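Local structure of probable zinc protease PqqL (Escherichia coli, 6OFS) at residues A2-E7 against P394-E399; M21-A26 against I202-I207; W738-S743 against D792-L797. The protein probably acts as a periplasmic zinc-dependent endopeptidase of the M16 family, with one zinc ion bound per subunit. All coordinates share one frame; numbering follows the deposited sequence.

Contact 1: residues A2-E7 against P394-E399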
loop_
_atom_site.group_PDB
_atom_site.type_symbol
_atom_site.label_atom_id
_atom_site.label_comp_id
_atom_site.label_asym_id
_atom_site.label_seq_id
_atom_site.Cartn_x
_atom_site.Cartn_y
_atom_site.Cartn_z
ATOM N N ALA A 2 4.983 4.942 -14.705
ATOM C CA ALA A 2 6.199 5.747 -14.528
ATOM C C ALA A 2 6.301 6.285 -13.099
ATOM O O ALA A 2 5.273 6.490 -12.438
ATOM C CB ALA A 2 6.234 6.895 -15.533
ATOM N N LEU A 3 7.543 6.502 -12.627
ATOM C CA LEU A 3 7.797 6.983 -11.271
ATOM C C LEU A 3 8.100 8.489 -11.202
ATOM O O LEU A 3 8.723 9.033 -12.121
ATOM C CB LEU A 3 8.897 6.161 -10.570
ATOM C CG LEU A 3 8.639 4.666 -10.334
ATOM C CD1 LEU A 3 9.789 4.039 -9.588
ATOM C CD2 LEU A 3 7.337 4.416 -9.568
ATOM N N PRO A 4 7.669 9.182 -10.114
ATOM C CA PRO A 4 7.902 10.636 -10.036
ATOM C C PRO A 4 9.229 11.060 -9.408
ATOM O O PRO A 4 9.562 10.663 -8.282
ATOM C CB PRO A 4 6.701 11.148 -9.227
ATOM C CG PRO A 4 6.217 9.948 -8.428
ATOM C CD PRO A 4 6.885 8.701 -8.953
ATOM N N GLN A 5 9.961 11.921 -10.132
ATOM C CA GLN A 5 11.232 12.475 -9.694
ATOM C C GLN A 5 10.961 13.442 -8.539
ATOM O O GLN A 5 9.950 14.146 -8.565
ATOM C CB GLN A 5 11.899 13.212 -10.870
ATOM C CG GLN A 5 13.333 13.674 -10.613
ATOM C CD GLN A 5 13.817 14.675 -11.636
ATOM O OE1 GLN A 5 14.577 14.339 -12.548
ATOM N NE2 GLN A 5 13.400 15.931 -11.507
ATOM N N ASP A 6 11.859 13.467 -7.536
ATOM C CA ASP A 6 11.814 14.344 -6.360
ATOM C C ASP A 6 11.629 15.830 -6.776
ATOM O O ASP A 6 12.358 16.336 -7.637
ATOM C CB ASP A 6 13.105 14.155 -5.535
ATOM C CG ASP A 6 13.145 14.755 -4.138
ATOM O OD1 ASP A 6 12.448 15.764 -3.898
ATOM O OD2 ASP A 6 13.886 14.225 -3.288
ATOM N N GLU A 7 10.631 16.502 -6.167
ATOM C CA GLU A 7 10.274 17.903 -6.417
ATOM C C GLU A 7 11.433 18.855 -6.131
ATOM O O GLU A 7 11.609 19.836 -6.867
ATOM C CB GLU A 7 9.045 18.306 -5.582
ATOM C CG GLU A 7 7.744 17.692 -6.081
ATOM C CD GLU A 7 6.574 17.640 -5.112
ATOM O OE1 GLU A 7 6.801 17.700 -3.881
ATOM O OE2 GLU A 7 5.423 17.516 -5.591
ATOM N N PRO A 394 14.462 7.336 -12.258
ATOM C CA PRO A 394 13.958 8.458 -11.452
ATOM C C PRO A 394 14.502 8.505 -10.035
ATOM O O PRO A 394 14.580 7.472 -9.372
ATOM C CB PRO A 394 12.435 8.242 -11.442
ATOM C CG PRO A 394 12.151 7.358 -12.595
ATOM C CD PRO A 394 13.357 6.489 -12.750
ATOM N N PHE A 395 14.896 9.702 -9.577
ATOM C CA PHE A 395 15.379 9.870 -8.212
ATOM C C PHE A 395 14.171 10.185 -7.336
ATOM O O PHE A 395 13.549 11.232 -7.504
ATOM C CB PHE A 395 16.480 10.939 -8.104
ATOM C CG PHE A 395 16.981 11.135 -6.691
ATOM C CD1 PHE A 395 17.820 10.195 -6.093
ATOM C CD2 PHE A 395 16.608 12.256 -5.952
ATOM C CE1 PHE A 395 18.274 10.367 -4.780
ATOM C CE2 PHE A 395 17.078 12.438 -4.644
ATOM C CZ PHE A 395 17.901 11.485 -4.064
ATOM N N LEU A 396 13.810 9.245 -6.454
ATOM C CA LEU A 396 12.650 9.359 -5.578
ATOM C C LEU A 396 13.017 9.914 -4.219
ATOM O O LEU A 396 14.051 9.534 -3.645
ATOM C CB LEU A 396 11.913 8.008 -5.410
ATOM C CG LEU A 396 11.743 7.124 -6.647
ATOM C CD1 LEU A 396 11.392 5.704 -6.250
ATOM C CD2 LEU A 396 10.727 7.681 -7.596
ATOM N N SER A 397 12.135 10.801 -3.702
ATOM C CA SER A 397 12.245 11.464 -2.402
ATOM C C SER A 397 11.990 10.472 -1.279
ATOM O O SER A 397 11.241 9.519 -1.507
ATOM C CB SER A 397 11.213 12.588 -2.300
ATOM O OG SER A 397 9.894 12.097 -2.120
ATOM N N PRO A 398 12.498 10.701 -0.044
ATOM C CA PRO A 398 12.173 9.782 1.066
ATOM C C PRO A 398 10.670 9.519 1.249
ATOM O O PRO A 398 10.281 8.383 1.559
ATOM C CB PRO A 398 12.787 10.481 2.285
ATOM C CG PRO A 398 13.913 11.260 1.722
ATOM C CD PRO A 398 13.393 11.779 0.416
ATOM N N GLU A 399 9.830 10.564 1.022
ATOM C CA GLU A 399 8.363 10.507 1.116
ATOM C C GLU A 399 7.746 9.642 0.031
ATOM O O GLU A 399 6.920 8.778 0.340
ATOM C CB GLU A 399 7.736 11.910 1.116
ATOM C CG GLU A 399 7.064 12.270 2.432
ATOM C CD GLU A 399 5.868 11.430 2.847
ATOM O OE1 GLU A 399 4.972 11.200 2.001
ATOM O OE2 GLU A 399 5.817 11.013 4.028
#
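Leu3 packs against Leu396 and Pro394 at the apolar centre of this contact. Its CB does most of the touching. Leu3 CB lies 3.8 Å from Leu396 CD2, and the same CB meets the ring of Pro394 at CG, 4.0 Å away. Farther out, Leu3 CD1 and Leu396 CD1 come within 4.1 Å as the two side chains cross obliquely. Leu396 starts out pointing away from 2-7. With CG anti to its carbonyl carbon (chi1 -41°), the branch returns and lays CD2 against Leu3 and the ring of Pro4.

The two chains are joined beyond this patch by one backbone hydrogen bond. Asp6 N donates to Phe395 O at 2.8 Å, with an angle of 159° at the hydrogen. Gln5 CA approaches the same oxygen, Phe395 O, at 3.4 Å as a CA-H...O contact.

Asp6 forms the polar edge, although it is buried. Its CG stands anti to the backbone N (chi1 -168°), which sets the carboxylate alongside Ser397. Asp6 OD2 is 3.3 Å from Ser397 CB and lies obliquely to the Phe395 ring, 3.9 Å from CE2 of Phe395. These are packing contacts. The hydrogen bonds of the carboxylate lie elsewhere: OD2 is hydrogen-bonded to Tyr23 OH, and Lys8 N donates to OD1, so both oxygens are satisfied. The Phe395 ring rests on Leu381 and Leu385 of helix 378-391.

Ser397 turns its hydroxyl to Glu400 N. It is the N-cap of helix 398-409, with a proline directly after it. The N-terminal segment thus lies along a helix-to-helix connection that ends in a serine N-cap.

Contact 2: residues M21-A26 against I202-I207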
loop_
_atom_site.group_PDB
_atom_site.type_symbol
_atom_site.label_atom_id
_atom_site.label_comp_id
_atom_site.label_asym_id
_atom_site.label_seq_id
_atom_site.Cartn_x
_atom_site.Cartn_y
_atom_site.Cartn_z
ATOM N N MET A 21 22.185 18.513 -12.533
ATOM C CA MET A 21 21.332 18.074 -11.449
ATOM C C MET A 21 21.650 18.953 -10.257
ATOM O O MET A 21 22.809 19.070 -9.864
ATOM C CB MET A 21 21.592 16.597 -11.107
ATOM C CG MET A 21 21.218 15.650 -12.203
ATOM S SD MET A 21 21.584 13.965 -11.714
ATOM C CE MET A 21 20.055 13.502 -10.939
ATOM N N ILE A 22 20.631 19.622 -9.723
ATOM C CA ILE A 22 20.770 20.486 -8.558
ATOM C C ILE A 22 19.830 19.960 -7.493
ATOM O O ILE A 22 18.636 19.788 -7.751
ATOM C CB ILE A 22 20.513 21.985 -8.887
ATOM C CG1 ILE A 22 21.515 22.514 -9.943
ATOM C CG2 ILE A 22 20.524 22.851 -7.609
ATOM C CD1 ILE A 22 20.936 23.543 -10.922
ATOM N N TYR A 23 20.374 19.691 -6.311
ATOM C CA TYR A 23 19.605 19.236 -5.172
ATOM C C TYR A 23 20.017 20.058 -3.955
ATOM O O TYR A 23 21.206 20.104 -3.620
ATOM C CB TYR A 23 19.801 17.728 -4.927
ATOM C CG TYR A 23 18.716 17.099 -4.075
ATOM C CD1 TYR A 23 17.557 16.587 -4.653
ATOM C CD2 TYR A 23 18.846 17.019 -2.690
ATOM C CE1 TYR A 23 16.553 16.013 -3.875
ATOM C CE2 TYR A 23 17.847 16.452 -1.901
ATOM C CZ TYR A 23 16.702 15.945 -2.497
ATOM O OH TYR A 23 15.724 15.365 -1.719
ATOM N N PRO A 24 19.071 20.735 -3.285
ATOM C CA PRO A 24 19.449 21.505 -2.093
ATOM C C PRO A 24 19.548 20.608 -0.860
ATOM O O PRO A 24 18.799 19.631 -0.744
ATOM C CB PRO A 24 18.332 22.535 -1.977
ATOM C CG PRO A 24 17.139 21.882 -2.604
ATOM C CD PRO A 24 17.616 20.800 -3.538
ATOM N N HIS A 25 20.500 20.905 0.039
ATOM C CA HIS A 25 20.707 20.139 1.268
ATOM C C HIS A 25 21.486 20.932 2.288
ATOM O O HIS A 25 22.400 21.652 1.917
ATOM C CB HIS A 25 21.409 18.806 0.996
ATOM C CG HIS A 25 21.162 17.814 2.084
ATOM N ND1 HIS A 25 22.188 17.372 2.900
ATOM C CD2 HIS A 25 19.997 17.268 2.505
ATOM C CE1 HIS A 25 21.620 16.541 3.757
ATOM N NE2 HIS A 25 20.302 16.462 3.565
ATOM N N ALA A 26 21.153 20.803 3.575
ATOM C CA ALA A 26 21.872 21.588 4.575
ATOM C C ALA A 26 22.300 20.817 5.834
ATOM O O ALA A 26 22.480 21.464 6.871
ATOM C CB ALA A 26 21.061 22.820 4.954
ATOM N N ILE A 202 26.807 17.668 -11.299
ATOM C CA ILE A 202 25.986 17.451 -10.110
ATOM C C ILE A 202 26.391 18.455 -9.034
ATOM O O ILE A 202 27.584 18.635 -8.762
ATOM C CB ILE A 202 26.130 15.976 -9.632
ATOM C CG1 ILE A 202 25.653 14.989 -10.717
ATOM C CG2 ILE A 202 25.417 15.735 -8.303
ATOM C CD1 ILE A 202 26.244 13.627 -10.651
ATOM N N VAL A 203 25.378 19.110 -8.438
ATOM C CA VAL A 203 25.510 20.125 -7.391
ATOM C C VAL A 203 24.552 19.734 -6.254
ATOM O O VAL A 203 23.332 19.811 -6.431
ATOM C CB VAL A 203 25.231 21.575 -7.913
ATOM C CG1 VAL A 203 25.618 22.628 -6.871
ATOM C CG2 VAL A 203 25.941 21.854 -9.233
ATOM N N VAL A 204 25.097 19.288 -5.105
ATOM C CA VAL A 204 24.272 18.876 -3.958
ATOM C C VAL A 204 24.751 19.620 -2.724
ATOM O O VAL A 204 25.910 19.468 -2.342
ATOM C CB VAL A 204 24.249 17.328 -3.723
ATOM C CG1 VAL A 204 23.118 16.922 -2.790
ATOM C CG2 VAL A 204 24.142 16.548 -5.026
ATOM N N GLY A 205 23.869 20.412 -2.112
ATOM C CA GLY A 205 24.221 21.155 -0.903
ATOM C C GLY A 205 23.570 22.508 -0.684
ATOM O O GLY A 205 22.626 22.888 -1.383
ATOM N N ASP A 206 24.075 23.224 0.344
ATOM C CA ASP A 206 23.610 24.528 0.812
ATOM C C ASP A 206 23.853 25.608 -0.233
ATOM O O ASP A 206 24.896 26.258 -0.250
ATOM C CB ASP A 206 24.248 24.873 2.171
ATOM C CG ASP A 206 23.289 25.439 3.203
ATOM O OD1 ASP A 206 22.072 25.528 2.906
ATOM O OD2 ASP A 206 23.753 25.790 4.312
ATOM N N ILE A 207 22.888 25.738 -1.151
ATOM C CA ILE A 207 22.883 26.658 -2.290
ATOM C C ILE A 207 21.457 26.713 -2.852
ATOM O O ILE A 207 20.749 25.701 -2.848
ATOM C CB ILE A 207 23.958 26.241 -3.356
ATOM C CG1 ILE A 207 24.274 27.386 -4.325
ATOM C CG2 ILE A 207 23.603 24.934 -4.100
ATOM C CD1 ILE A 207 25.678 27.328 -4.905
#
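Val203 O receives two hydrogens from segment 21-26. Tyr23 N donates to Val203 O at 3.0 Å, with an angle of 166° at the hydrogen. Ile22 CA adds a CA-H...O contact to Val203 O at 3.4 Å. Tyr23 O is used in a similar way, by Gly205 N at 3.1 Å and by Val204 CA. Before these, Val203 N donates to Met21 O at 2.9 Å. After them, the bond from His25 N to Gly205 O is weak.

The strands are parallel, 1° apart in direction. They are neighbours in the mixed sheet of an M16 domain, where strand 199-205 lies between strands 19-24 and 31-38. The sheet carries helices on both faces. Ile22 and Val203 pack on Ile216 of helix 209-220, while Met21 and Val204 face helix 378-391, touching Leu385.

Tyr23 shares that second face. Its CB meets Val204 CG1 at 4.0 Å. With CG anti to the backbone N (chi1 -161°), the ring leads away from 202-207, and its hydroxyl is hydrogen-bonded to Asp6 OD2 and to Arg376 NH2. His25 likewise turns its ring away.

At Gly205 phi is positive. At its backbone angles a beta carbon would collide with the carbonyl oxygen of Val204, so glycine is needed here. Asp206 follows as the centre of an inverse gamma turn. Asp206 OD1 lies 3.5 Å from Ala26 CB, while its OD2 accepts a hydrogen bond from Asp30 N.

Contact 3: residues W738-S743 against D792-L797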
loop_
_atom_site.group_PDB
_atom_site.type_symbol
_atom_site.label_atom_id
_atom_site.label_comp_id
_atom_site.label_asym_id
_atom_site.label_seq_id
_atom_site.Cartn_x
_atom_site.Cartn_y
_atom_site.Cartn_z
ATOM N N TRP A 738 -45.814 1.874 -6.334
ATOM C CA TRP A 738 -45.403 2.606 -5.139
ATOM C C TRP A 738 -46.411 3.690 -4.879
ATOM O O TRP A 738 -46.766 4.444 -5.780
ATOM C CB TRP A 738 -44.034 3.265 -5.316
ATOM C CG TRP A 738 -42.859 2.364 -5.102
ATOM C CD1 TRP A 738 -42.170 2.180 -3.937
ATOM C CD2 TRP A 738 -42.125 1.677 -6.118
ATOM N NE1 TRP A 738 -41.069 1.386 -4.159
ATOM C CE2 TRP A 738 -41.017 1.061 -5.493
ATOM C CE3 TRP A 738 -42.281 1.539 -7.509
ATOM C CZ2 TRP A 738 -40.107 0.260 -6.201
ATOM C CZ3 TRP A 738 -41.368 0.762 -8.212
ATOM C CH2 TRP A 738 -40.301 0.127 -7.559
ATOM N N LYS A 739 -46.870 3.761 -3.647
ATOM C CA LYS A 739 -47.803 4.766 -3.175
ATOM C C LYS A 739 -47.048 5.493 -2.083
ATOM O O LYS A 739 -46.454 4.841 -1.222
ATOM C CB LYS A 739 -49.090 4.106 -2.666
ATOM C CG LYS A 739 -50.069 3.844 -3.790
ATOM C CD LYS A 739 -51.360 3.177 -3.314
ATOM C CE LYS A 739 -52.326 2.860 -4.439
ATOM N NZ LYS A 739 -52.859 4.084 -5.107
ATOM N N ARG A 740 -46.966 6.827 -2.188
ATOM C CA ARG A 740 -46.250 7.679 -1.238
ATOM C C ARG A 740 -47.228 8.503 -0.437
ATOM O O ARG A 740 -48.152 9.099 -0.995
ATOM C CB ARG A 740 -45.231 8.571 -1.946
ATOM C CG ARG A 740 -43.847 8.489 -1.324
ATOM C CD ARG A 740 -42.936 9.564 -1.851
ATOM N NE ARG A 740 -43.236 10.852 -1.225
ATOM C CZ ARG A 740 -43.680 11.923 -1.874
ATOM N NH1 ARG A 740 -43.850 11.887 -3.191
ATOM N NH2 ARG A 740 -43.934 13.044 -1.215
ATOM N N TYR A 741 -47.038 8.500 0.879
ATOM C CA TYR A 741 -47.901 9.175 1.839
ATOM C C TYR A 741 -47.065 10.132 2.684
ATOM O O TYR A 741 -46.008 9.732 3.161
ATOM C CB TYR A 741 -48.567 8.116 2.747
ATOM C CG TYR A 741 -49.370 7.066 2.004
ATOM C CD1 TYR A 741 -48.787 5.860 1.605
ATOM C CD2 TYR A 741 -50.719 7.263 1.717
ATOM C CE1 TYR A 741 -49.525 4.888 0.924
ATOM C CE2 TYR A 741 -51.463 6.303 1.032
ATOM C CZ TYR A 741 -50.862 5.120 0.631
ATOM O OH TYR A 741 -51.615 4.175 -0.021
ATOM N N ASP A 742 -47.505 11.391 2.856
ATOM C CA ASP A 742 -46.778 12.338 3.709
ATOM C C ASP A 742 -47.193 12.119 5.162
ATOM O O ASP A 742 -48.347 11.766 5.420
ATOM C CB ASP A 742 -47.012 13.805 3.291
ATOM C CG ASP A 742 -46.064 14.362 2.226
ATOM O OD1 ASP A 742 -44.969 13.776 2.028
ATOM O OD2 ASP A 742 -46.404 15.404 1.608
ATOM N N SER A 743 -46.248 12.267 6.098
ATOM C CA SER A 743 -46.521 12.112 7.526
ATOM C C SER A 743 -46.600 13.510 8.107
ATOM O O SER A 743 -45.592 14.228 8.137
ATOM C CB SER A 743 -45.420 11.310 8.219
ATOM O OG SER A 743 -45.062 10.143 7.500
ATOM N N ASP A 792 -42.212 10.869 5.275
ATOM C CA ASP A 792 -43.130 10.144 4.402
ATOM C C ASP A 792 -43.077 8.629 4.593
ATOM O O ASP A 792 -42.083 8.100 5.095
ATOM C CB ASP A 792 -42.949 10.527 2.919
ATOM C CG ASP A 792 -41.550 10.401 2.350
ATOM O OD1 ASP A 792 -40.936 9.321 2.501
ATOM O OD2 ASP A 792 -41.088 11.364 1.717
ATOM N N ILE A 793 -44.164 7.951 4.201
ATOM C CA ILE A 793 -44.332 6.506 4.221
ATOM C C ILE A 793 -44.487 6.059 2.758
ATOM O O ILE A 793 -45.090 6.757 1.943
ATOM C CB ILE A 793 -45.557 6.082 5.089
ATOM C CG1 ILE A 793 -45.443 6.591 6.540
ATOM C CG2 ILE A 793 -45.785 4.562 5.072
ATOM C CD1 ILE A 793 -46.702 7.197 7.081
ATOM N N SER A 794 -43.937 4.899 2.429
ATOM C CA SER A 794 -44.043 4.342 1.091
ATOM C C SER A 794 -44.626 2.941 1.165
ATOM O O SER A 794 -44.333 2.179 2.094
ATOM C CB SER A 794 -42.688 4.328 0.391
ATOM O OG SER A 794 -42.842 4.505 -1.007
ATOM N N HIS A 795 -45.494 2.625 0.211
ATOM C CA HIS A 795 -46.094 1.318 0.160
ATOM C C HIS A 795 -45.833 0.737 -1.181
ATOM O O HIS A 795 -46.344 1.227 -2.190
ATOM C CB HIS A 795 -47.597 1.347 0.464
ATOM C CG HIS A 795 -48.217 -0.012 0.359
ATOM N ND1 HIS A 795 -48.852 -0.425 -0.801
ATOM C CD2 HIS A 795 -48.196 -1.044 1.237
ATOM C CE1 HIS A 795 -49.228 -1.676 -0.578
ATOM N NE2 HIS A 795 -48.856 -2.090 0.636
ATOM N N LEU A 796 -45.030 -0.321 -1.202
ATOM C CA LEU A 796 -44.752 -1.013 -2.441
ATOM C C LEU A 796 -45.625 -2.248 -2.537
ATOM O O LEU A 796 -45.717 -3.026 -1.590
ATOM C CB LEU A 796 -43.250 -1.347 -2.599
ATOM C CG LEU A 796 -42.849 -2.306 -3.751
ATOM C CD1 LEU A 796 -43.236 -1.747 -5.134
ATOM C CD2 LEU A 796 -41.374 -2.612 -3.703
ATOM N N LEU A 797 -46.287 -2.387 -3.686
ATOM C CA LEU A 797 -47.095 -3.539 -4.077
ATOM C C LEU A 797 -46.391 -4.150 -5.301
ATOM O O LEU A 797 -46.300 -3.509 -6.358
ATOM C CB LEU A 797 -48.544 -3.119 -4.406
ATOM C CG LEU A 797 -49.375 -4.103 -5.267
ATOM C CD1 LEU A 797 -49.923 -5.278 -4.442
ATOM C CD2 LEU A 797 -50.485 -3.380 -5.996
#
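The indole of Trp738 lies with one face against Leu796. CB leaves the strand on the face shared with Arg740, Ser794 and Leu796. CG is anti to the carbonyl carbon (chi1 -82°), which brings the ring over toward the other strand. Trp738 CD1 meets Ser794 OG at 3.8 Å, near the ring plane. Trp738 NE1 is 3.8 Å from Leu796 CB. Trp738 CE2 comes closest, 3.6 Å from Leu796 CD1, and this methyl sits over the five-membered ring in a CH-pi contact, 18° off the normal. Farther along, Trp738 CZ2 touches Leu796 CD2 at 4.0 Å. Arg641 makes a cation-pi contact with the same indole. Putting an alanine here would probably uncover Leu796 CD1 and deprive Arg641 of its aromatic partner.

On the same face, Arg740 NE forms a long salt bridge to Asp792 OD2 at 3.7 Å. Arg740 NH1 is hydrogen-bonded to Asn896 OD1, Asp792 OD2 also pairs with Arg716, and Arg740 NH2 makes a weak bond to Asp742 OD1. The arginines probably offset the charge of the two nearby carboxylates.

The backbones pair antiparallel. Tyr741 and Ile793 exchange two bonds, each N to the other's O at 2.8 Å, and Lys739 and His795 exchange another two. The Tyr741 ring runs alongside His795 and meets its CB at an edge.

Both strands are interior to a five-stranded sheet of an M16 domain. Strand 896-904 flanks 733-742, and strand 779-787 flanks 792-801. His795 bonds Ser782 on that last neighbour and packs against helices 749-771 and 806-823.

In the fold
The chain enters at contact 1, where residues 2-7 meet 394-399 and close a loop of nearly 400 residues. Contact 2 falls within that loop. It pairs 21-26 with 202-207 and brings two distant strands of the first sheet together. The two contacts touch: the Asp6-Tyr23 hydrogen bond joins them, and the Phe395 ring packs on the Tyr23 ring. The N-terminal sheet is thereby tied to helices 378-391 and 398-409. Contact 3 comes later in series. It closes a short loop within the last sheet, across helix 749-771 and strand 779-787. Its centre is about 70 Å from that of contact 2, on the opposite side of the chain's centre.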